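Local coordinates for protein putative Ribokinase II (Escherichia coli O6, PDB 3IQ0) that probably phosphorylates a sugar at the expense of ATP, as a ribokinase-like member of the pfkB family of carbohydrate kinases, at residues T300-L303 / M304-E307. Sequence-based numbering, arbitrary orientation.
Sequences TSRL and MEIE
Glu305 reaches back over the start of helix 303-312 and takes the backbone N-H of Arg302 on its carboxylate: Arg302 N to Glu305 OE1 is 2.8 Å and nearly straight (169° at the hydrogen), the donor lying above the carboxylate plane. CG of Glu305 stands anti to the carbonyl carbon (chi1 -61°) and the chain runs on extended (chi2 -177°), which carries the carboxylate to the N-cap residue. The carbonyl of Arg302 is gripped twice: Arg302 O accepts from Glu305 N at 2.9 Å and from Ile306 N at 3.3 Å. One residue on, Glu307 N bonds Leu303 O at 3.1 Å, continuing the helical pattern. A side chain three residues into the helix caps the N-H of the N-cap residue, one half of a capping box, with the Glu305 N-H going to the backbone O of Arg302 and not to an N-cap side chain; here the loop after helix 276-290 enters the C-terminal helix of this ribokinase-like fold. The guanidinium of Arg302 turns off from the carboxylate and makes no salt bridge with it; instead Arg302 CB packs on Glu305 CG at 3.8 Å. OE1 of Glu305 also lies 3.3 Å from Ser301 CA. On the buried side, Ser301 CB meets Ile306 CG1 at 4.0 Å; Ser301 rests on Leu289 and Ile306 on Ala285, both of helix 276-290, while Leu303 packs against Tyr282 and Leu50.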
ATOM      1  N   THR B 300     -18.967  -9.514  13.503  1.00 20.42           N
ATOM      2  CA  THR B 300     -20.332  -9.631  12.992  1.00 18.55           C
ATOM      3  C   THR B 300     -21.047 -10.774  13.709  1.00 19.51           C
ATOM      4  O   THR B 300     -20.403 -11.710  14.190  1.00 19.69           O
ATOM      5  CB  THR B 300     -20.354  -9.878  11.470  1.00 18.78           C
ATOM      6  OG1 THR B 300     -19.730 -11.131  11.171  1.00 17.46           O
ATOM      7  CG2 THR B 300     -19.628  -8.749  10.747  1.00 15.54           C
ATOM      8  N   SER B 301     -22.375 -10.690  13.783  1.00 18.76           N
ATOM      9  CA  SER B 301     -23.157 -11.699  14.486  1.00 16.59           C
ATOM     10  C   SER B 301     -24.309 -12.294  13.684  1.00 17.92           C
ATOM     11  O   SER B 301     -24.841 -11.659  12.767  1.00 17.23           O
ATOM     12  CB  SER B 301     -23.741 -11.102  15.769  1.00 17.61           C
ATOM     13  OG  SER B 301     -22.758 -10.518  16.590  1.00 22.46           O
ATOM     14  N   ARG B 302     -24.690 -13.515  14.055  1.00 19.02           N
ATOM     15  CA  ARG B 302     -25.815 -14.201  13.433  1.00 19.28           C
ATOM     16  C   ARG B 302     -27.043 -13.709  14.182  1.00 19.42           C
ATOM     17  O   ARG B 302     -26.941 -13.273  15.330  1.00 19.98           O
ATOM     18  CB  ARG B 302     -25.691 -15.722  13.583  1.00 20.34           C
ATOM     19  CG  ARG B 302     -24.564 -16.341  12.771  1.00 23.21           C
ATOM     20  CD  ARG B 302     -24.686 -17.857  12.711  1.00 26.44           C
ATOM     21  NE  ARG B 302     -25.929 -18.286  12.071  1.00 28.88           N
ATOM     22  CZ  ARG B 302     -26.252 -19.554  11.835  1.00 30.48           C
ATOM     23  NH1 ARG B 302     -25.425 -20.530  12.184  1.00 31.93           N
ATOM     24  NH2 ARG B 302     -27.404 -19.852  11.250  1.00 30.58           N
ATOM     25  N   LEU B 303     -28.203 -13.799  13.550  1.00 20.64           N
ATOM     26  CA  LEU B 303     -29.431 -13.312  14.159  1.00 20.27           C
ATOM     27  C   LEU B 303     -29.686 -13.813  15.579  1.00 20.23           C
ATOM     28  O   LEU B 303     -29.930 -13.015  16.476  1.00 20.00           O
ATOM     29  CB  LEU B 303     -30.619 -13.642  13.255  1.00 21.73           C
ATOM     30  CG  LEU B 303     -31.950 -13.046  13.715  1.00 21.46           C
ATOM     31  CD1 LEU B 303     -31.837 -11.533  13.758  1.00 22.73           C
ATOM     32  CD2 LEU B 303     -33.062 -13.474  12.769  1.00 20.31           C
HETATM   33  N   MSE B 304     -29.612 -15.121  15.803  1.00 21.40           N
HETATM   34  CA  MSE B 304     -29.858 -15.622  17.147  1.00 24.51           C
HETATM   35  C   MSE B 304     -28.758 -15.318  18.156  1.00 24.14           C
HETATM   36  O   MSE B 304     -28.974 -15.424  19.365  1.00 22.02           O
HETATM   37  CB  MSE B 304     -30.182 -17.114  17.119  1.00 28.16           C
HETATM   38  CG  MSE B 304     -31.578 -17.390  16.565  1.00 36.32           C
HETATM   39 SE   MSE B 304     -33.000 -16.221  17.293  1.00 46.59          SE
HETATM   40  CE  MSE B 304     -33.451 -17.275  18.847  1.00 39.62           C
ATOM     41  N   GLU B 305     -27.576 -14.929  17.685  1.00 23.68           N
ATOM     42  CA  GLU B 305     -26.525 -14.577  18.635  1.00 23.46           C
ATOM     43  C   GLU B 305     -26.969 -13.251  19.237  1.00 22.29           C
ATOM     44  O   GLU B 305     -26.812 -13.023  20.427  1.00 22.05           O
ATOM     45  CB  GLU B 305     -25.162 -14.441  17.944  1.00 23.36           C
ATOM     46  CG  GLU B 305     -24.707 -15.729  17.272  1.00 31.34           C
ATOM     47  CD  GLU B 305     -23.324 -15.645  16.642  1.00 33.39           C
ATOM     48  OE1 GLU B 305     -23.010 -14.622  15.999  1.00 32.51           O
ATOM     49  OE2 GLU B 305     -22.553 -16.626  16.780  1.00 39.07           O
ATOM     50  N   ILE B 306     -27.545 -12.383  18.408  1.00 23.03           N
ATOM     51  CA  ILE B 306     -28.037 -11.090  18.878  1.00 23.87           C
ATOM     52  C   ILE B 306     -29.206 -11.337  19.839  1.00 25.50           C
ATOM     53  O   ILE B 306     -29.283 -10.756  20.924  1.00 27.39           O
ATOM     54  CB  ILE B 306     -28.554 -10.226  17.702  1.00 22.17           C
ATOM     55  CG1 ILE B 306     -27.435 -10.006  16.672  1.00 19.89           C
ATOM     56  CG2 ILE B 306     -29.066  -8.890  18.225  1.00 22.66           C
ATOM     57  CD1 ILE B 306     -27.902  -9.277  15.415  1.00 18.96           C
ATOM     58  N   GLU B 307     -30.107 -12.216  19.420  1.00 27.38           N
ATOM     59  CA  GLU B 307     -31.291 -12.575  20.190  1.00 30.90           C
ATOM     60  C   GLU B 307     -30.920 -13.014  21.612  1.00 31.97           C
ATOM     61  O   GLU B 307     -31.477 -12.526  22.598  1.00 29.95           O
ATOM     62  CB  GLU B 307     -32.031 -13.698  19.460  1.00 33.00           C
ATOM     63  CG  GLU B 307     -33.444 -13.965  19.935  1.00 38.82           C
ATOM     64  CD  GLU B 307     -33.503 -14.514  21.344  1.00 43.03           C
ATOM     65  OE1 GLU B 307     -32.760 -15.476  21.645  1.00 45.53           O
ATOM     66  OE2 GLU B 307     -34.306 -13.986  22.144  1.00 45.74           O
TER